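Alpha/beta hydrolase fold protein (Ochrobactrum, PDB 4G9E) hydrolyses the lactone ring of N-acyl homoserine lactones, bacterial quorum-sensing signals, as an alpha/beta-hydrolase-fold lactonase. Local coordinates at residues N33-G37 / I176-T180; V98-S102 / H248-R252; D143-A147 / S159-S163; L146-F152 / R183-F189. The contacts are given in a common frame with arbitrary orientation. Where two conformers were deposited one is given. Numbering follows the deposited sequence.

Contact 1: N33-G37 / I176-T180; sequences NSSSG and IVART. With C4L (N-butanoyl-L-homoserine), chain C.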
# COMPACT_ATOMS: atom_id res chain seq x y z
N ASN A 33 -0.73 7.20 0.36
CA ASN A 33 -0.70 8.56 -0.15
C ASN A 33 0.09 9.48 0.77
O ASN A 33 -0.22 9.60 1.96
CB ASN A 33 -2.15 9.04 -0.25
CG ASN A 33 -2.30 10.36 -0.96
OD1 ASN A 33 -1.44 11.24 -0.90
ND2 ASN A 33 -3.44 10.53 -1.62
N SER A 34 1.13 10.11 0.23
CA SER A 34 1.94 11.09 0.95
C SER A 34 2.76 10.48 2.08
O SER A 34 3.22 11.20 2.97
CB SER A 34 1.08 12.26 1.46
OG SER A 34 0.40 12.90 0.38
N SER A 35 2.95 9.17 2.03
CA SER A 35 3.73 8.49 3.06
C SER A 35 5.10 8.09 2.50
O SER A 35 5.60 8.71 1.57
CB SER A 35 2.97 7.28 3.61
OG SER A 35 3.58 6.77 4.78
N SER A 36 5.68 7.06 3.10
CA SER A 36 7.02 6.59 2.76
C SER A 36 7.14 5.15 3.26
O SER A 36 6.44 4.75 4.18
CB SER A 36 8.06 7.45 3.48
OG SER A 36 9.34 6.85 3.47
N GLY A 37 8.04 4.37 2.65
CA GLY A 37 8.34 3.04 3.16
C GLY A 37 8.86 3.05 4.59
O GLY A 37 8.80 2.03 5.29
N ILE A 176 7.48 13.59 6.36
CA ILE A 176 7.16 12.69 5.26
C ILE A 176 6.05 13.28 4.39
O ILE A 176 6.19 13.38 3.17
CB ILE A 176 6.77 11.29 5.77
CG1 ILE A 176 7.96 10.62 6.46
CG2 ILE A 176 6.27 10.43 4.63
CD1 ILE A 176 7.62 9.35 7.22
N VAL A 177 4.96 13.69 5.02
CA VAL A 177 3.80 14.20 4.28
C VAL A 177 4.09 15.53 3.60
O VAL A 177 3.66 15.77 2.47
CB VAL A 177 2.56 14.32 5.20
CG1 VAL A 177 1.41 15.04 4.50
CG2 VAL A 177 2.13 12.94 5.66
N ALA A 178 4.85 16.39 4.28
CA ALA A 178 5.19 17.69 3.72
C ALA A 178 6.07 17.57 2.48
O ALA A 178 5.98 18.40 1.58
CB ALA A 178 5.89 18.54 4.78
N ARG A 179 6.90 16.54 2.43
CA ARG A 179 7.79 16.36 1.28
C ARG A 179 7.05 16.02 -0.01
O ARG A 179 7.46 16.43 -1.08
CB ARG A 179 8.84 15.27 1.56
CG ARG A 179 9.69 14.88 0.35
CD ARG A 179 9.01 13.79 -0.48
NE ARG A 179 9.76 13.35 -1.65
CZ ARG A 179 9.68 13.91 -2.85
NH1 ARG A 179 10.38 13.42 -3.87
NH2 ARG A 179 8.90 14.97 -3.04
N THR A 180 5.96 15.27 0.11
CA THR A 180 5.30 14.71 -1.06
C THR A 180 5.05 15.75 -2.15
O THR A 180 4.56 16.84 -1.88
CB THR A 180 3.96 14.08 -0.67
OG1 THR A 180 4.17 13.18 0.42
CG2 THR A 180 3.35 13.31 -1.84
O1 C4L C . -3.84 6.63 2.87
C4 C4L C . -4.04 6.64 1.63
O2 C4L C . -3.23 6.15 0.81
C3 C4L C . -5.29 7.28 1.07
C2 C4L C . -6.42 7.27 2.11
C1 C4L C . -7.49 8.30 1.79
O3 C4L C . -7.00 9.63 2.03
N1 C4L C . -5.78 6.60 -0.13
C5 C4L C . -5.64 7.12 -1.35
O4 C4L C . -5.11 8.20 -1.57
C6 C4L C . -6.19 6.31 -2.50
C7 C4L C . -7.02 7.21 -3.41
C8 C4L C . -8.26 7.76 -2.70
O HOH W 1 6.31 11.39 1.08
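A single water links the two segments: it donates to Ser35 O (2.8 Å) and Ile176 O (2.9 Å) and accepts from Thr180 OG1 (2.9 Å), knitting an irregular loop to the end of helix 171-179. The backbones come close beside it. The CA atoms of Ser34 and Val177 are 4.9 Å apart, near enough for a CA-H...O contact from Val177 CA to Ser34 O at 3.3 Å. Ser34, with positive phi, turns its CB toward the helix, and its CA rests 3.1 Å from Thr180 OG1, while Ile176 CG2 packs on Ser35 C (3.4 Å) and Ser36 CB (3.7 Å). Ser34 OG donates to Asn33 OD1 (2.8 Å), on the other arm of the amide from ND2, which donates to O4 of N-butanoyl-L-homoserine (2.9 Å) and is also hydrogen-bonded to Ala147 O; Asn33 N donates to the ligand carboxylate O2 (2.7 Å). Ser34 OG is also hydrogen-bonded to Arg185 NH1. The loop follows strand 24-30 and lies near Ser102, the probable nucleophile. In alpha/beta hydrolases this loop commonly supplies a backbone NH to the oxyanion hole, and the bonds from Asn33 N and Leu103 N to the ligand are consistent with that site.

Contact 2: V98-S102 / H248-R252; sequences VFGWS and HAPFR. With C4L (N-butanoyl-L-homoserine), chain C.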
# COMPACT_ATOMS: atom_id res chain seq x y z
N VAL A 98 2.85 -9.34 -1.73
CA VAL A 98 2.72 -7.88 -1.70
C VAL A 98 1.75 -7.47 -0.61
O VAL A 98 0.66 -8.03 -0.50
CB VAL A 98 2.28 -7.32 -3.07
CG1 VAL A 98 2.07 -5.80 -2.99
CG2 VAL A 98 3.33 -7.68 -4.12
N PHE A 99 2.17 -6.52 0.21
CA PHE A 99 1.29 -5.84 1.15
C PHE A 99 1.14 -4.40 0.68
O PHE A 99 2.14 -3.70 0.53
CB PHE A 99 1.85 -5.85 2.58
CG PHE A 99 1.11 -4.93 3.49
CD1 PHE A 99 -0.15 -5.27 3.93
CD2 PHE A 99 1.63 -3.68 3.83
CE1 PHE A 99 -0.88 -4.40 4.73
CE2 PHE A 99 0.91 -2.81 4.63
CZ PHE A 99 -0.34 -3.17 5.08
N GLY A 100 -0.09 -3.96 0.47
CA GLY A 100 -0.33 -2.59 0.05
C GLY A 100 -1.19 -1.86 1.05
O GLY A 100 -2.29 -2.31 1.39
N TRP A 101 -0.68 -0.71 1.51
CA TRP A 101 -1.39 0.13 2.46
C TRP A 101 -2.08 1.28 1.71
O TRP A 101 -1.41 2.19 1.21
CB TRP A 101 -0.41 0.70 3.49
CG TRP A 101 -1.05 1.66 4.43
CD1 TRP A 101 -2.30 1.57 4.98
CD2 TRP A 101 -0.48 2.87 4.93
NE1 TRP A 101 -2.54 2.66 5.78
CE2 TRP A 101 -1.43 3.47 5.77
CE3 TRP A 101 0.76 3.50 4.76
CZ2 TRP A 101 -1.20 4.67 6.44
CZ3 TRP A 101 0.99 4.69 5.41
CH2 TRP A 101 0.02 5.27 6.23
N SER A 102 -3.41 1.21 1.66
CA SER A 102 -4.26 2.29 1.19
C SER A 102 -3.98 2.56 -0.29
O SER A 102 -4.25 1.69 -1.10
CB SER A 102 -4.14 3.50 2.11
OG SER A 102 -5.27 4.34 1.91
N HIS A 248 -6.63 3.58 10.36
CA HIS A 248 -6.14 3.43 8.99
C HIS A 248 -4.81 2.70 8.88
O HIS A 248 -4.47 2.24 7.79
CB HIS A 248 -5.98 4.82 8.37
CG HIS A 248 -5.82 4.82 6.88
ND1 HIS A 248 -6.68 4.15 6.03
CD2 HIS A 248 -4.94 5.48 6.09
CE1 HIS A 248 -6.32 4.39 4.77
NE2 HIS A 248 -5.27 5.19 4.79
N ALA A 249 -4.05 2.60 9.96
CA ALA A 249 -2.68 2.10 9.88
C ALA A 249 -2.41 1.05 10.96
O ALA A 249 -1.53 1.23 11.81
CB ALA A 249 -1.69 3.24 10.00
N PRO A 250 -3.14 -0.07 10.92
CA PRO A 250 -3.00 -1.05 12.01
C PRO A 250 -1.59 -1.63 12.13
O PRO A 250 -1.24 -2.10 13.21
CB PRO A 250 -4.02 -2.13 11.65
CG PRO A 250 -4.29 -1.93 10.17
CD PRO A 250 -4.20 -0.45 9.97
N PHE A 251 -0.81 -1.63 11.05
CA PHE A 251 0.56 -2.13 11.09
C PHE A 251 1.45 -1.33 12.05
O PHE A 251 2.47 -1.85 12.50
CB PHE A 251 1.15 -2.15 9.68
CG PHE A 251 1.17 -0.81 9.04
CD1 PHE A 251 2.22 0.06 9.28
CD2 PHE A 251 0.11 -0.37 8.25
CE1 PHE A 251 2.22 1.33 8.74
CE2 PHE A 251 0.10 0.90 7.72
CZ PHE A 251 1.17 1.75 7.96
N ARG A 252 1.08 -0.09 12.35
CA ARG A 252 1.82 0.70 13.35
C ARG A 252 1.01 0.97 14.62
O ARG A 252 1.58 1.15 15.69
CB ARG A 252 2.37 2.01 12.76
CG ARG A 252 1.31 3.02 12.34
CD ARG A 252 1.89 4.24 11.59
NE ARG A 252 2.94 4.89 12.38
CZ ARG A 252 2.71 5.74 13.37
NH1 ARG A 252 1.46 6.08 13.67
NH2 ARG A 252 3.72 6.25 14.07
O1 C4L C . -3.84 6.63 2.87
C4 C4L C . -4.04 6.64 1.63
O2 C4L C . -3.23 6.15 0.81
C3 C4L C . -5.29 7.28 1.07
C2 C4L C . -6.42 7.27 2.11
C1 C4L C . -7.49 8.30 1.79
O3 C4L C . -7.00 9.63 2.03
N1 C4L C . -5.78 6.60 -0.13
C5 C4L C . -5.64 7.12 -1.35
O4 C4L C . -5.11 8.20 -1.57
C6 C4L C . -6.19 6.31 -2.50
C7 C4L C . -7.02 7.21 -3.41
C8 C4L C . -8.26 7.76 -2.70
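Val98 begins the segment inside the central sheet, its backbone bonded to strand 120-124, and the first side chain to reach across is that of Phe99, whose CZ lies 4.3 Å from Phe251 CD2. Gly100 carries the strand onward to Trp101, the main aromatic anchor. Its NE1 donates to His248 O (2.8 Å), joining the end of the strand to the histidine backbone, while the edge of Phe251 points at the face of its five-membered ring in a T-shaped pair (centroids 4.7 Å apart, planes at 73°); Trp101 CZ2 also touches Ala249 CB at 3.9 Å. Ser102 follows with phi/psi of 64/-115°, consistent with the strained turn of a nucleophile elbow, in a GxSxG pattern with Gly100 and Gly104. Its OG is 3.0 Å from His248 NE2 and is hydrogen-bonded to Gly125 O. His248 NE2 donates to ligand O1 (2.8 Å), while its ND1 is hydrogen-bonded to Glu219 OE1. Ser102, His248 and Glu219 are placed as in a Ser-His-Glu catalytic triad, probably the one used here. The carboxylate carbon C4 of the ring-opened product lies 2.6 Å from Ser102 OG, where the lactone carbonyl would lie, which suits Ser102 as nucleophile but does not establish the mechanism.

Contact 3: D143-A147 / S159-S163; sequences DMALA and SYARS. With C4L (N-butanoyl-L-homoserine), chain C.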
# COMPACT_ATOMS: atom_id res chain seq x y z
N ASP A 143 -10.45 15.00 5.68
CA ASP A 143 -9.14 14.44 5.40
C ASP A 143 -9.16 13.61 4.12
O ASP A 143 -8.20 13.62 3.35
CB ASP A 143 -8.64 13.64 6.60
CG ASP A 143 -8.31 14.53 7.78
OD1 ASP A 143 -7.54 15.49 7.58
OD2 ASP A 143 -8.83 14.28 8.89
N MET A 144 -10.27 12.91 3.90
CA MET A 144 -10.47 12.18 2.66
C MET A 144 -10.37 13.14 1.48
O MET A 144 -9.84 12.79 0.42
CB MET A 144 -11.83 11.48 2.67
CG MET A 144 -12.12 10.66 1.43
SD MET A 144 -11.03 9.24 1.26
CE MET A 144 -11.01 9.06 -0.52
N ALA A 145 -10.88 14.35 1.67
CA ALA A 145 -10.87 15.37 0.63
C ALA A 145 -9.45 15.79 0.26
O ALA A 145 -9.19 16.22 -0.86
CB ALA A 145 -11.69 16.57 1.07
N LEU A 146 -8.52 15.67 1.21
CA LEU A 146 -7.13 16.07 0.99
C LEU A 146 -6.35 15.09 0.10
O LEU A 146 -5.31 15.45 -0.44
CB LEU A 146 -6.40 16.22 2.32
CG LEU A 146 -6.85 17.39 3.20
CD1 LEU A 146 -6.10 17.37 4.52
CD2 LEU A 146 -6.62 18.72 2.48
N ALA A 147 -6.85 13.86 -0.04
CA ALA A 147 -6.15 12.83 -0.81
C ALA A 147 -5.80 13.28 -2.23
O ALA A 147 -4.77 12.88 -2.78
CB ALA A 147 -6.96 11.54 -0.85
N SER A 159 -3.24 17.48 9.70
CA SER A 159 -4.50 16.75 9.72
C SER A 159 -4.40 15.46 8.92
O SER A 159 -4.85 14.41 9.38
CB SER A 159 -5.65 17.60 9.19
OG SER A 159 -6.90 17.05 9.58
N TYR A 160 -3.80 15.54 7.74
CA TYR A 160 -3.67 14.35 6.90
C TYR A 160 -2.74 13.33 7.54
O TYR A 160 -3.05 12.14 7.56
CB TYR A 160 -3.18 14.71 5.48
CG TYR A 160 -3.48 13.63 4.47
CD1 TYR A 160 -4.79 13.31 4.15
CD2 TYR A 160 -2.46 12.92 3.85
CE1 TYR A 160 -5.09 12.32 3.24
CE2 TYR A 160 -2.75 11.92 2.92
CZ TYR A 160 -4.07 11.63 2.63
OH TYR A 160 -4.37 10.64 1.73
N ALA A 161 -1.61 13.78 8.06
CA ALA A 161 -0.65 12.88 8.71
C ALA A 161 -1.28 12.18 9.90
O ALA A 161 -1.12 10.97 10.09
CB ALA A 161 0.59 13.64 9.13
N ARG A 162 -1.99 12.94 10.73
CA ARG A 162 -2.59 12.36 11.92
C ARG A 162 -3.68 11.35 11.57
O ARG A 162 -3.77 10.29 12.17
CB ARG A 162 -3.13 13.45 12.84
CG ARG A 162 -2.04 14.24 13.54
CD ARG A 162 -2.62 15.17 14.60
NE ARG A 162 -1.58 15.93 15.29
CZ ARG A 162 -0.85 15.47 16.30
NH1 ARG A 162 -1.04 14.24 16.76
NH2 ARG A 162 0.08 16.24 16.86
N SER A 163 -4.52 11.68 10.58
CA SER A 163 -5.63 10.79 10.24
C SER A 163 -5.17 9.53 9.50
O SER A 163 -5.69 8.45 9.73
CB SER A 163 -6.68 11.54 9.42
OG SER A 163 -6.13 12.06 8.23
O1 C4L C . -3.84 6.63 2.87
C4 C4L C . -4.04 6.64 1.63
O2 C4L C . -3.23 6.15 0.81
C3 C4L C . -5.29 7.28 1.07
C2 C4L C . -6.42 7.27 2.11
C1 C4L C . -7.49 8.30 1.79
O3 C4L C . -7.00 9.63 2.03
N1 C4L C . -5.78 6.60 -0.13
C5 C4L C . -5.64 7.12 -1.35
O4 C4L C . -5.11 8.20 -1.57
C6 C4L C . -6.19 6.31 -2.50
C7 C4L C . -7.02 7.21 -3.41
C8 C4L C . -8.26 7.76 -2.70
O HOH W 2 -7.03 14.43 11.33
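Hydrogen bonding dominates the outer end of this contact. Ser159 OG donates to Asp143 OD1 at a short 2.6 Å, and a water doubles the link by donating to Asp143 OD2 (3.0 Å) and Ser159 O (2.9 Å), so that both carboxylate oxygens of the aspartate are tied to one residue of helix 154-165. Both segments belong to the cap that alpha/beta hydrolases insert above the catalytic sheet, here between strands 120-124 and 211-216; the 143-147 segment has helical backbone angles without a regular bonding pattern, and it lies against the helix that follows it in the chain. Van der Waals contact begins with Ser163 OG, one turn further along the helix and 3.3 Å from Asp143 CG, and takes over toward the pocket. The ring of Tyr160 reaches along the segment, with Asp143 O near its plane at 3.4 Å from CE1, Leu146 CB 3.8 Å from CD1, and Ala147 CB 3.8 Å from OH. At the ligand, Tyr160 OH shares a 2.8 Å hydrogen bond with O3, the homoserine hydroxyl of N-butanoyl-L-homoserine, and around that end of the molecule Ala147 CB approaches O3 to 3.5 Å and Met144 SD approaches C1 to 3.7 Å.

Contact 4: L146-F152 / R183-F189; sequences LAGQEIF and RARRIMF. With C4L (N-butanoyl-L-homoserine), chain C.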
# COMPACT_ATOMS: atom_id res chain seq x y z
N LEU A 146 -8.52 15.67 1.21
CA LEU A 146 -7.13 16.07 0.99
C LEU A 146 -6.35 15.09 0.10
O LEU A 146 -5.31 15.45 -0.44
CB LEU A 146 -6.40 16.22 2.32
CG LEU A 146 -6.85 17.39 3.20
CD1 LEU A 146 -6.10 17.37 4.52
CD2 LEU A 146 -6.62 18.72 2.48
N ALA A 147 -6.85 13.86 -0.04
CA ALA A 147 -6.15 12.83 -0.81
C ALA A 147 -5.80 13.28 -2.23
O ALA A 147 -4.77 12.88 -2.78
CB ALA A 147 -6.96 11.54 -0.85
N GLY A 148 -6.65 14.12 -2.82
CA GLY A 148 -6.45 14.60 -4.17
C GLY A 148 -6.13 16.08 -4.28
O GLY A 148 -6.22 16.66 -5.36
N GLN A 149 -5.76 16.69 -3.16
CA GLN A 149 -5.48 18.12 -3.12
C GLN A 149 -3.99 18.38 -3.27
O GLN A 149 -3.19 17.90 -2.47
CB GLN A 149 -5.99 18.73 -1.82
CG GLN A 149 -5.79 20.23 -1.70
CD GLN A 149 -6.50 20.80 -0.49
OE1 GLN A 149 -7.72 20.65 -0.36
NE2 GLN A 149 -5.76 21.43 0.40
N GLU A 150 -3.61 19.16 -4.28
CA GLU A 150 -2.19 19.40 -4.54
C GLU A 150 -1.50 20.20 -3.44
O GLU A 150 -0.45 19.80 -2.95
CB GLU A 150 -1.98 20.08 -5.89
CG GLU A 150 -0.54 20.52 -6.08
CD GLU A 150 -0.21 20.90 -7.49
OE1 GLU A 150 -0.99 20.56 -8.40
OE2 GLU A 150 0.84 21.55 -7.70
N ILE A 151 -2.09 21.34 -3.08
CA ILE A 151 -1.46 22.23 -2.11
C ILE A 151 -1.99 21.99 -0.70
O ILE A 151 -3.18 22.11 -0.44
CB ILE A 151 -1.66 23.72 -2.51
CG1 ILE A 151 -1.14 23.98 -3.93
CG2 ILE A 151 -0.97 24.63 -1.50
CD1 ILE A 151 -1.24 25.42 -4.37
N PHE A 152 -1.08 21.63 0.20
CA PHE A 152 -1.39 21.45 1.61
C PHE A 152 -0.93 22.66 2.41
O PHE A 152 0.22 23.08 2.28
CB PHE A 152 -0.65 20.24 2.17
CG PHE A 152 -1.35 18.91 1.98
CD1 PHE A 152 -2.38 18.74 1.07
CD2 PHE A 152 -0.94 17.82 2.73
CE1 PHE A 152 -3.00 17.49 0.92
CE2 PHE A 152 -1.55 16.59 2.59
CZ PHE A 152 -2.58 16.42 1.69
N ARG A 183 1.61 17.43 -6.82
CA ARG A 183 1.09 17.04 -8.12
C ARG A 183 0.67 15.58 -8.13
O ARG A 183 -0.28 15.20 -8.82
CB ARG A 183 2.13 17.28 -9.22
CG ARG A 183 2.52 18.73 -9.37
CD ARG A 183 3.64 18.91 -10.38
NE ARG A 183 4.83 18.15 -10.00
CZ ARG A 183 5.91 18.01 -10.76
NH1 ARG A 183 5.96 18.59 -11.95
NH2 ARG A 183 6.94 17.30 -10.32
N ALA A 184 1.38 14.76 -7.37
CA ALA A 184 1.08 13.34 -7.32
C ALA A 184 -0.30 13.09 -6.71
O ALA A 184 -1.02 12.19 -7.15
CB ALA A 184 2.16 12.58 -6.55
N ARG A 185 -0.67 13.86 -5.69
CA ARG A 185 -2.00 13.73 -5.11
C ARG A 185 -3.07 14.09 -6.13
O ARG A 185 -4.01 13.32 -6.36
CB ARG A 185 -2.14 14.63 -3.88
CG ARG A 185 -1.40 14.10 -2.66
CD ARG A 185 -1.70 14.94 -1.43
NE ARG A 185 -1.10 16.27 -1.48
CZ ARG A 185 0.04 16.61 -0.90
NH1 ARG A 185 0.74 15.72 -0.21
NH2 ARG A 185 0.49 17.85 -1.00
N ARG A 186 -2.91 15.25 -6.76
CA ARG A 186 -3.93 15.74 -7.68
C ARG A 186 -4.12 14.80 -8.86
O ARG A 186 -5.25 14.42 -9.19
CB ARG A 186 -3.57 17.14 -8.17
CG ARG A 186 -4.53 17.65 -9.24
CD ARG A 186 -4.27 19.09 -9.62
NE ARG A 186 -2.86 19.37 -9.86
CZ ARG A 186 -2.23 19.16 -11.01
NH1 ARG A 186 -2.87 18.64 -12.06
NH2 ARG A 186 -0.94 19.46 -11.12
N ILE A 187 -3.02 14.43 -9.50
CA ILE A 187 -3.10 13.64 -10.72
C ILE A 187 -3.60 12.23 -10.43
O ILE A 187 -4.47 11.72 -11.12
CB ILE A 187 -1.75 13.63 -11.47
CG1 ILE A 187 -1.37 15.05 -11.90
CG2 ILE A 187 -1.83 12.73 -12.69
CD1 ILE A 187 0.06 15.18 -12.35
N MET A 188 -3.07 11.60 -9.39
CA MET A 188 -3.50 10.26 -9.06
C MET A 188 -4.99 10.22 -8.78
O MET A 188 -5.69 9.33 -9.26
CB MET A 188 -2.70 9.71 -7.87
CG MET A 188 -3.17 8.34 -7.36
SD MET A 188 -4.59 8.39 -6.24
CE MET A 188 -3.95 9.37 -4.89
N PHE A 189 -5.49 11.18 -8.01
CA PHE A 189 -6.89 11.10 -7.60
C PHE A 189 -7.83 11.34 -8.77
O PHE A 189 -8.87 10.69 -8.90
CB PHE A 189 -7.17 12.09 -6.47
CG PHE A 189 -8.54 11.93 -5.87
CD1 PHE A 189 -8.79 10.94 -4.94
CD2 PHE A 189 -9.57 12.77 -6.25
CE1 PHE A 189 -10.05 10.79 -4.40
CE2 PHE A 189 -10.83 12.63 -5.70
CZ PHE A 189 -11.07 11.64 -4.78
O1 C4L C . -3.84 6.63 2.87
C4 C4L C . -4.04 6.64 1.63
O2 C4L C . -3.23 6.15 0.81
C3 C4L C . -5.29 7.28 1.07
C2 C4L C . -6.42 7.27 2.11
C1 C4L C . -7.49 8.30 1.79
O3 C4L C . -7.00 9.63 2.03
N1 C4L C . -5.78 6.60 -0.13
C5 C4L C . -5.64 7.12 -1.35
O4 C4L C . -5.11 8.20 -1.57
C6 C4L C . -6.19 6.31 -2.50
C7 C4L C . -7.02 7.21 -3.41
C8 C4L C . -8.26 7.76 -2.70
O HOH W 3 -7.41 15.53 -7.66
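The loop backbone meets helix 182-194 most closely at Gly148, whose CA lies 4.5 Å from that of Arg186. Two CA-H...O contacts run in opposite senses, Gly148 CA to Arg185 O (3.5 Å) and Arg186 CA to Gly148 O (3.4 Å), and a water donates to Gly148 O (2.8 Å) and Arg186 O (2.9 Å). A CB on Gly148 would clash with Phe189 CG, so glycine permits this approach. The contact joins two parts of the cap, and Ala147, Met188 and Phe189 line the ligand pocket, with Phe189 CE1 3.9 Å from C8 at the tip of the butanoyl chain. Among the side chains, Arg185 gathers the loop: its NE donates to Gln149 O (2.8 Å), its NH2 to Glu150 O (2.9 Å), and its guanidinium stacks flat on Phe152 in a cation-pi contact, CZ 3.5 Å from the ring centroid. Nearer the surface, Glu150 OE1 forms a salt bridge with Arg186, receiving NE at 2.7 Å and NH2 at 2.9 Å.

Overall arrangement
All four contacts touch the same N-butanoyl-L-homoserine. Contact 2, on the core, meets the carboxylate end through the probable catalytic residues Ser102 and His248; contacts 3 and 4, centres 11 Å apart, share Leu146 and Ala147 in the cap and border the hydroxyl and acyl ends. Contact 1 bridges the two regions: Ser35 OG lies 3.4 Å from Trp101 CZ3 of contact 2, while Asn33 ND2 to Ala147 O and Ser34 OG to Arg185 NH1, both 2.9 Å, are probable hydrogen bonds. His248 CB also lies 3.9 Å from Ser163 O of contact 3. Contacts 2 and 4, nearest atoms about 8 Å apart, do not touch. One pocket is thus assembled from core loops and an inserted cap.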